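Local coordinates for putative alkaline phosphatase (Pseudomonas fluorescens, PDB 4F1V), which binds phosphate in the periplasm with high affinity and probably hands it to an ABC transporter for import, at residues A[95-99]-A[223-229]; A[136-142]-A[203-207]; A[208-212]-A[331-335]; A[218-222]-A[240-244]. All blocks are in the same frame, centred on the assembly; numbering follows the deposited sequence. Where two conformers were deposited one is given.

How the contacts relate
All four contacts are largely buried, but contact 3 lies closest to the centre of the chain and contacts 1, 2 and 4 lie farther out. Contact 2 pairs strands 138-142 and 204-205 of one sheet and alone reaches the phosphate, through R142. Contact 1 is a single bridge on the loop entering strand 99-100 of that sheet; the two join where P98 O meets T206 N. Contacts 3 and 4 pack loop on loop. Segment 208-212 of contact 3 continues directly from 203-207, and its contact is mostly apolar. Contact 4 adds a serine-aspartate bond, and its D221 is exposed. P242 packs on V226 and A96 of contact 1, and L220 reaches P210 of contact 3.

Contact 1. Residues A[95-99]-A[223-229]; sequences VAIPF and ATKVARV
P98 and V226 form a single backbone bridge, CA to CA 4.1 Å, between two segments that run in opposite directions. Two bonds flank it. A227 N donates to I97 O, nearly straight at 177°. F99 N donates to K225 O at 2.9 Å. A water accepts from I97 N and donates to A227 O, so one water bridges the segments beyond the last direct bond.

F99 buries more surface than any other residue here. Its CG sits between the backbone N and the carbonyl carbon (chi1 62°), and this turns the ring back over the 223-227 backbone. K225 C lies over one face, toward the rim, 3.6 Å from F99 CE2. A223 O is at the ring edge, 3.4 Å from F99 CZ, and A227 N is also near the ring plane. CE2 touches A227 CB at 4.0 Å, and the ring also meets W125. Without the ring, as with an alanine here, a gap is likely to open over the 223-225 turn and W125 to lose its ring partner. Beside it, I97 CB packs on A227 CB at 4.2 Å. I97 CG1 and V229 CG2 meet where their side chains cross at about a right angle.

Segment 95-99 leads from strand 85-94 of one sheet to strand 99-100 of another. This is consistent with a hinge crossover of the venus flytrap fold of periplasmic binding proteins.

Contact 2. Residues A[136-142]-A[203-207]; sequences PIVVVYR and GRITY. With PI (hydrogenphosphate ion), chain B.
V140, I205 and Y207 bury the most surface here. V140 N bonds to I205 O at 2.9 Å. I205 N in turn bonds to V138 O, so I205 is tied to the neighbouring strand through both its N and its O. Its CG2 meets V139 CG2 at 4.1 Å, on the face covered by helix 111-119. On the other face V140 CG2 packs on R204 CD, and V138 lies alongside the R204 chain. V140 O takes a bond from T206 OG1 at 2.7 Å, with the hydroxyl above the carbonyl plane.

Y207 continues the pairing with its side chain. R142 N donates to Y207 OH at 3.2 Å and 172°. The hydroxyl also bonds to T149, and Y141 CB sits at the ring edge. R142 folds at its second and third torsions (chi2 -77°), which brings its guanidinium to the phosphate. R142 NH2 hydrogen-bonds phosphate O2 at 2.8 Å, fairly straight, with O2 in the guanidinium plane. NH1 hydrogen-bonds phosphate O3 at 2.9 Å, more bent. E144 forms a salt bridge with NH2 and probably helps to position the group.

Strands 138-142 and 204-205 are parallel neighbours in a mixed sheet, and the first ends at the phosphate pocket of this venus flytrap protein of the PstS family.

Contact 3. Residues A[208-212]-A[331-335]; sequences MSPDF and ANAFV
S209 OG comes to the edge of the F334 ring, 4.1 Å from CZ and near the ring plane. Its main partner is L10 O, of the residue whose backbone N binds the phosphate. It also takes a weak bond from D211 N within its own segment.

P210 makes the closest apolar fit. Its CG lies 3.8 Å from F334 CE1, and the two side chains cross at about a right angle. The same CG is 3.6 Å from A333 O. P210 CB touches A333 CB at 3.9 Å. The proline also rests on T93 and S94, and F334 on V91 and T93, so both packing partners share strand 85-94 as a floor.

D211 follows and turns its CB to N332 O at 3.5 Å. Both D211 and N332 have two conformers. In one conformer of each, a water donates to D211 OD2 at 2.7 Å and to N332 OD1 at 2.8 Å. The amide nitrogen of N332 is bonded to A328 O in the preceding helix.

On the second segment, A333 has a positive phi. It is the C-prime residue of the Schellman motif that ends helix 326-331. This turn of the chain brings the A333 methyl group to P210, with F334 next in sequence.

The chemistry is thus mainly apolar, a fit by shape at P210, A333 and F334. D211 OD2 and N332 OD1 are both acceptors, and the water that could reconcile them is a tentative link, since it depends on the conformers taken. The two segments are therefore probably held by packing more than by polar bonds.

Contact 4. Residues A[218-222]-A[240-244]; sequences AGLDD and VSPAA
L220 and D221 lie against S241, P242 and A243 where two loops meet. The CA atoms of D221 and S241 are 5.5 Å apart, and those of L220 and A243 are 5.8 Å apart. Segment 218-222 is tightly coiled. D221 N bonds to A218 O, and D222 N bonds to G219 O. L220 O points at the other loop and comes 3.4 Å from S241 CB. P242 CD lies near the same oxygen.

The polar link is S241 OG to D221 OD1. The hydroxyl donates at 2.7 Å and meets the oxygen nearly along its C-O axis. S241 OG sits between its backbone N and carbonyl carbon (chi1 79°), which puts it next to A243 N as well. A243 N gives it a weak bond of 3.3 Å at 165°, in the pattern of an ST turn. The serine hydroxyl therefore accepts inside its own loop and donates across to the aspartate. Replacing this serine by alanine is likely to leave D221 OD1 without its donor across the contact and A243 N without its side-chain acceptor. A243 CB also lies 3.9 Å from D221 OD1.

L220 forms the apolar part. With CG anti to the carbonyl carbon (chi1 -64°), it sends both methyl groups to the other loop. CD1 reaches A243 CA at 4.1 Å, and CD2 reaches P242 CG at 4.3 Å. The proline ring goes on to meet Y288, and P242 O accepts a hydrogen bond from S94 OG. S241 O is bonded to N246 ND2 farther along the second loop.

Contact 1. Residues A[95-99]-A[223-229]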
# COMPACT_ATOMS: atom_id res chain seq x y z
N VAL A 95 1.60 8.35 -2.27
CA VAL A 95 2.88 8.09 -1.68
C VAL A 95 3.57 9.46 -1.50
O VAL A 95 3.81 10.16 -2.51
CB VAL A 95 3.75 7.15 -2.54
CG1 VAL A 95 5.13 6.98 -1.87
CG2 VAL A 95 3.06 5.83 -2.77
N ALA A 96 3.80 9.84 -0.26
CA ALA A 96 4.37 11.15 0.09
C ALA A 96 5.93 11.10 0.10
O ALA A 96 6.50 10.02 0.26
CB ALA A 96 3.84 11.55 1.48
N ILE A 97 6.51 12.29 0.01
CA ILE A 97 7.96 12.47 -0.01
C ILE A 97 8.34 13.43 1.13
O ILE A 97 8.65 14.61 0.91
CB ILE A 97 8.45 13.00 -1.39
CG1 ILE A 97 7.95 12.12 -2.55
CG2 ILE A 97 9.99 13.06 -1.41
CD1 ILE A 97 8.37 10.69 -2.57
N PRO A 98 8.30 12.94 2.39
CA PRO A 98 8.72 13.77 3.52
C PRO A 98 10.26 13.88 3.54
O PRO A 98 10.97 12.99 3.11
CB PRO A 98 8.17 13.03 4.74
CG PRO A 98 8.25 11.57 4.30
CD PRO A 98 7.89 11.59 2.83
N PHE A 99 10.71 15.01 4.13
CA PHE A 99 12.13 15.26 4.24
C PHE A 99 12.43 16.09 5.49
O PHE A 99 11.53 16.77 6.00
CB PHE A 99 12.69 15.94 2.97
CG PHE A 99 12.09 17.31 2.71
CD1 PHE A 99 12.64 18.46 3.24
CD2 PHE A 99 10.91 17.46 1.94
CE1 PHE A 99 12.07 19.70 3.05
CE2 PHE A 99 10.34 18.69 1.76
CZ PHE A 99 10.90 19.83 2.31
N ALA A 223 5.12 22.37 2.51
CA ALA A 223 6.22 22.05 1.59
C ALA A 223 7.64 22.37 2.14
O ALA A 223 8.60 22.22 1.42
CB ALA A 223 6.00 22.71 0.25
N THR A 224 7.72 22.79 3.41
CA THR A 224 8.95 22.86 4.13
C THR A 224 9.34 21.50 4.76
O THR A 224 10.40 21.39 5.33
CB THR A 224 9.00 23.98 5.16
OG1 THR A 224 8.29 23.59 6.33
CG2 THR A 224 8.53 25.28 4.58
N LYS A 225 8.36 20.55 4.74
CA LYS A 225 8.47 19.21 5.35
C LYS A 225 8.06 18.06 4.46
O LYS A 225 8.57 16.92 4.68
CB LYS A 225 7.58 19.18 6.64
CG LYS A 225 8.03 20.20 7.67
CD LYS A 225 7.17 20.18 8.91
CE LYS A 225 7.73 21.00 10.05
NZ LYS A 225 9.03 20.39 10.58
N VAL A 226 7.15 18.27 3.52
CA VAL A 226 6.62 17.21 2.64
C VAL A 226 6.67 17.81 1.23
O VAL A 226 6.00 18.83 0.97
CB VAL A 226 5.23 16.75 3.06
CG1 VAL A 226 4.67 15.73 2.05
CG2 VAL A 226 5.21 16.18 4.45
N ALA A 227 7.46 17.23 0.35
CA ALA A 227 7.69 17.88 -0.93
C ALA A 227 6.42 17.87 -1.80
O ALA A 227 5.71 16.87 -1.87
CB ALA A 227 8.81 17.20 -1.68
N ARG A 228 6.19 18.99 -2.48
CA ARG A 228 5.32 18.94 -3.64
C ARG A 228 6.00 18.09 -4.73
O ARG A 228 7.22 18.00 -4.77
CB ARG A 228 5.00 20.35 -4.14
CG ARG A 228 4.24 21.21 -3.12
CD ARG A 228 4.30 22.71 -3.46
NE ARG A 228 3.62 23.48 -2.44
CZ ARG A 228 3.73 24.81 -2.37
NH1 ARG A 228 4.42 25.47 -3.32
NH2 ARG A 228 3.08 25.44 -1.38
N VAL A 229 5.17 17.50 -5.63
CA VAL A 229 5.69 16.80 -6.79
C VAL A 229 4.89 17.23 -8.01
O VAL A 229 3.67 17.32 -7.97
CB VAL A 229 5.65 15.24 -6.62
CG1 VAL A 229 6.19 14.55 -7.85
CG2 VAL A 229 6.40 14.81 -5.37
O HOH W 1 5.05 14.28 -1.31
O HOH W 2 11.99 19.47 6.64

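Contact 2. Residues A[136-142]-A[203-207]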
# COMPACT_ATOMS: atom_id res chain seq x y z
N PRO A 136 24.26 18.33 1.52
CA PRO A 136 24.09 16.95 1.00
C PRO A 136 22.68 16.43 1.26
O PRO A 136 22.01 16.86 2.20
CB PRO A 136 25.02 16.11 1.86
CG PRO A 136 25.33 16.92 3.13
CD PRO A 136 25.22 18.37 2.64
N ILE A 137 22.21 15.55 0.36
CA ILE A 137 20.99 14.76 0.54
C ILE A 137 21.39 13.32 0.97
O ILE A 137 22.24 12.71 0.35
CB ILE A 137 20.19 14.66 -0.77
CG1 ILE A 137 19.81 16.02 -1.31
CG2 ILE A 137 18.96 13.73 -0.60
CD1 ILE A 137 19.17 16.00 -2.68
N VAL A 138 20.76 12.82 2.02
CA VAL A 138 20.80 11.41 2.40
C VAL A 138 19.39 10.78 2.18
O VAL A 138 18.36 11.29 2.67
CB VAL A 138 21.30 11.31 3.83
CG1 VAL A 138 21.14 9.88 4.37
CG2 VAL A 138 22.79 11.75 3.86
N VAL A 139 19.37 9.71 1.37
CA VAL A 139 18.13 8.98 1.12
C VAL A 139 17.95 7.90 2.21
O VAL A 139 18.85 7.12 2.46
CB VAL A 139 18.22 8.34 -0.28
CG1 VAL A 139 17.03 7.38 -0.49
CG2 VAL A 139 18.23 9.44 -1.34
N VAL A 140 16.75 7.85 2.77
CA VAL A 140 16.34 6.80 3.70
C VAL A 140 15.34 5.89 2.97
O VAL A 140 14.48 6.37 2.22
CB VAL A 140 15.68 7.38 4.98
CG1 VAL A 140 15.38 6.25 5.97
CG2 VAL A 140 16.57 8.43 5.62
N TYR A 141 15.46 4.58 3.11
CA TYR A 141 14.64 3.61 2.40
C TYR A 141 14.32 2.44 3.34
O TYR A 141 14.93 2.25 4.38
CB TYR A 141 15.30 3.16 1.10
CG TYR A 141 16.53 2.30 1.35
CD1 TYR A 141 16.44 0.92 1.36
CD2 TYR A 141 17.76 2.89 1.58
CE1 TYR A 141 17.53 0.11 1.60
CE2 TYR A 141 18.86 2.10 1.90
CZ TYR A 141 18.77 0.71 1.90
OH TYR A 141 19.87 -0.10 2.16
N ARG A 142 13.34 1.62 2.91
CA ARG A 142 12.90 0.48 3.71
C ARG A 142 13.82 -0.71 3.53
O ARG A 142 14.04 -1.18 2.40
CB ARG A 142 11.43 0.11 3.34
CG ARG A 142 10.42 1.14 3.81
CD ARG A 142 10.15 1.03 5.30
NE ARG A 142 9.45 -0.21 5.66
CZ ARG A 142 8.15 -0.39 5.45
NH1 ARG A 142 7.36 0.62 5.05
NH2 ARG A 142 7.63 -1.60 5.67
N GLY A 203 19.16 16.74 6.41
CA GLY A 203 19.16 16.63 4.98
C GLY A 203 18.63 15.31 4.40
O GLY A 203 18.97 14.98 3.26
N ARG A 204 17.81 14.60 5.16
CA ARG A 204 17.29 13.28 4.77
C ARG A 204 15.99 13.40 4.04
O ARG A 204 15.19 14.33 4.28
CB ARG A 204 17.21 12.36 6.02
CG ARG A 204 18.58 12.00 6.54
CD ARG A 204 18.54 11.09 7.73
NE ARG A 204 19.94 10.79 8.12
CZ ARG A 204 20.28 9.76 8.89
NH1 ARG A 204 19.41 9.00 9.50
NH2 ARG A 204 21.55 9.54 9.06
N ILE A 205 15.70 12.44 3.17
CA ILE A 205 14.48 12.41 2.36
C ILE A 205 14.06 10.93 2.19
O ILE A 205 14.90 10.05 2.17
CB ILE A 205 14.71 13.10 0.96
CG1 ILE A 205 13.40 13.28 0.20
CG2 ILE A 205 15.77 12.38 0.14
CD1 ILE A 205 13.54 14.36 -0.88
N THR A 206 12.76 10.69 2.04
CA THR A 206 12.27 9.31 1.84
C THR A 206 10.92 9.35 1.10
O THR A 206 10.44 10.42 0.71
CB THR A 206 12.16 8.58 3.21
OG1 THR A 206 12.01 7.18 3.00
CG2 THR A 206 11.02 9.07 4.03
N TYR A 207 10.37 8.14 0.94
CA TYR A 207 9.03 7.90 0.41
C TYR A 207 8.22 7.24 1.52
O TYR A 207 8.75 6.49 2.34
CB TYR A 207 9.09 7.01 -0.86
CG TYR A 207 9.77 5.68 -0.63
CD1 TYR A 207 9.04 4.55 -0.28
CD2 TYR A 207 11.16 5.58 -0.67
CE1 TYR A 207 9.67 3.33 -0.01
CE2 TYR A 207 11.78 4.36 -0.40
CZ TYR A 207 11.06 3.25 -0.08
OH TYR A 207 11.70 2.07 0.22
P PI B . 4.44 -1.61 4.12
O1 PI B . 4.49 -2.98 3.45
O2 PI B . 4.81 -1.69 5.60
O3 PI B . 5.35 -0.62 3.37
O4 PI B . 2.98 -1.09 4.05

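Contact 3. Residues A[208-212]-A[331-335]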
# COMPACT_ATOMS: atom_id res chain seq x y z
N MET A 208 6.89 7.54 1.58
CA MET A 208 6.18 7.22 2.83
C MET A 208 4.67 7.21 2.68
O MET A 208 4.08 8.03 1.95
CB MET A 208 6.56 8.30 3.87
CG MET A 208 6.06 8.12 5.28
SD MET A 208 6.47 6.52 6.06
CE MET A 208 8.23 6.56 5.91
N SER A 209 4.05 6.33 3.46
CA SER A 209 2.62 6.41 3.74
C SER A 209 2.18 7.86 4.02
O SER A 209 2.84 8.53 4.83
CB SER A 209 2.30 5.59 5.01
OG SER A 209 1.02 5.82 5.44
N PRO A 210 1.07 8.33 3.46
CA PRO A 210 0.66 9.70 3.74
C PRO A 210 0.20 9.87 5.17
O PRO A 210 0.18 11.00 5.67
CB PRO A 210 -0.44 9.95 2.71
CG PRO A 210 -1.01 8.56 2.47
CD PRO A 210 0.19 7.65 2.49
N ASP A 211 -0.16 8.79 5.84
CA ASP A 211 -0.43 8.91 7.29
C ASP A 211 0.84 9.26 8.05
O ASP A 211 1.00 10.30 8.66
CB ASP A 211 -1.03 7.60 7.82
CG ASP A 211 -1.13 7.64 9.35
OD1 ASP A 211 -0.82 6.63 9.99
OD2 ASP A 211 -1.50 8.75 9.87
N PHE A 212 1.87 8.42 7.97
CA PHE A 212 3.07 8.62 8.72
C PHE A 212 3.96 9.81 8.22
O PHE A 212 4.86 10.26 8.95
CB PHE A 212 3.90 7.34 8.78
CG PHE A 212 3.20 6.24 9.61
CD1 PHE A 212 3.03 6.38 11.00
CD2 PHE A 212 2.61 5.16 8.99
CE1 PHE A 212 2.36 5.42 11.74
CE2 PHE A 212 1.99 4.17 9.76
CZ PHE A 212 1.83 4.33 11.14
N ALA A 331 -9.65 10.01 7.65
CA ALA A 331 -8.93 10.56 8.77
C ALA A 331 -7.48 10.09 8.84
O ALA A 331 -6.70 10.70 9.57
CB ALA A 331 -9.62 10.14 10.07
N ASN A 332 -7.17 8.97 8.16
CA ASN A 332 -5.83 8.46 8.12
C ASN A 332 -5.13 8.69 6.75
O ASN A 332 -4.15 8.03 6.41
CB ASN A 332 -5.79 6.95 8.51
CG ASN A 332 -6.17 6.79 9.98
OD1 ASN A 332 -5.34 6.95 10.83
ND2 ASN A 332 -7.46 6.51 10.25
N ALA A 333 -5.62 9.72 6.01
CA ALA A 333 -5.01 10.25 4.82
C ALA A 333 -5.17 9.36 3.57
O ALA A 333 -4.44 9.48 2.63
CB ALA A 333 -3.52 10.60 5.00
N PHE A 334 -6.26 8.55 3.58
CA PHE A 334 -6.54 7.63 2.48
C PHE A 334 -7.84 8.01 1.75
O PHE A 334 -8.63 8.84 2.20
CB PHE A 334 -6.57 6.16 3.01
CG PHE A 334 -5.31 5.76 3.72
CD1 PHE A 334 -4.07 5.85 3.09
CD2 PHE A 334 -5.37 5.25 5.01
CE1 PHE A 334 -2.90 5.48 3.76
CE2 PHE A 334 -4.22 4.88 5.67
CZ PHE A 334 -3.00 5.01 5.04
N VAL A 335 -8.01 7.31 0.62
CA VAL A 335 -9.16 7.57 -0.27
C VAL A 335 -10.14 6.40 -0.21
O VAL A 335 -9.78 5.26 -0.56
CB VAL A 335 -8.68 7.77 -1.73
CG1 VAL A 335 -9.85 8.04 -2.64
CG2 VAL A 335 -7.68 8.91 -1.84
O HOH W 3 -3.42 8.70 11.80

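Contact 4. Residues A[218-222]-A[240-244]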
# COMPACT_ATOMS: atom_id res chain seq x y z
N ALA A 218 -2.99 18.32 7.76
CA ALA A 218 -2.57 19.59 7.12
C ALA A 218 -1.10 19.61 6.87
O ALA A 218 -0.58 20.35 6.01
CB ALA A 218 -2.99 20.77 7.96
N GLY A 219 -0.30 18.85 7.68
CA GLY A 219 1.08 18.79 7.45
C GLY A 219 1.54 18.26 6.10
O GLY A 219 2.65 18.54 5.63
N LEU A 220 0.69 17.50 5.45
CA LEU A 220 0.99 17.07 4.07
C LEU A 220 1.10 18.24 3.11
O LEU A 220 1.73 18.11 2.05
CB LEU A 220 -0.06 16.05 3.56
CG LEU A 220 -0.08 14.71 4.33
CD1 LEU A 220 -1.20 13.82 3.81
CD2 LEU A 220 1.23 13.98 4.26
N ASP A 221 0.48 19.37 3.42
CA ASP A 221 0.52 20.59 2.61
C ASP A 221 1.65 21.52 2.98
O ASP A 221 1.82 22.58 2.34
CB ASP A 221 -0.77 21.36 2.72
CG ASP A 221 -1.94 20.62 2.11
OD1 ASP A 221 -1.83 20.07 0.99
OD2 ASP A 221 -3.01 20.60 2.78
N ASP A 222 2.46 21.17 3.97
CA ASP A 222 3.61 22.00 4.38
C ASP A 222 4.84 21.61 3.59
O ASP A 222 5.49 20.60 3.90
CB ASP A 222 3.84 21.85 5.87
CG ASP A 222 4.97 22.74 6.40
OD1 ASP A 222 5.67 23.36 5.57
OD2 ASP A 222 5.08 22.85 7.62
N VAL A 240 2.06 19.78 -6.61
CA VAL A 240 1.07 19.85 -5.54
C VAL A 240 1.52 18.79 -4.50
O VAL A 240 2.42 17.98 -4.67
CB VAL A 240 -0.40 19.60 -6.03
CG1 VAL A 240 -0.75 20.58 -7.17
CG2 VAL A 240 -0.49 18.12 -6.52
N SER A 241 0.73 18.87 -3.43
CA SER A 241 0.99 18.03 -2.25
C SER A 241 0.36 16.63 -2.35
O SER A 241 -0.56 16.41 -3.15
CB SER A 241 0.43 18.69 -0.99
OG SER A 241 -0.97 18.44 -0.98
N PRO A 242 0.78 15.69 -1.49
CA PRO A 242 0.22 14.33 -1.50
C PRO A 242 -1.01 14.18 -0.63
O PRO A 242 -1.41 13.05 -0.27
CB PRO A 242 1.39 13.50 -0.93
CG PRO A 242 2.06 14.43 0.06
CD PRO A 242 2.02 15.79 -0.67
N ALA A 243 -1.68 15.28 -0.30
CA ALA A 243 -2.99 15.19 0.37
C ALA A 243 -3.92 14.27 -0.40
O ALA A 243 -3.90 14.24 -1.64
CB ALA A 243 -3.57 16.56 0.51
N ALA A 244 -4.76 13.54 0.31
CA ALA A 244 -5.71 12.62 -0.34
C ALA A 244 -6.56 13.29 -1.37
O ALA A 244 -6.87 12.69 -2.41
CB ALA A 244 -6.56 11.92 0.75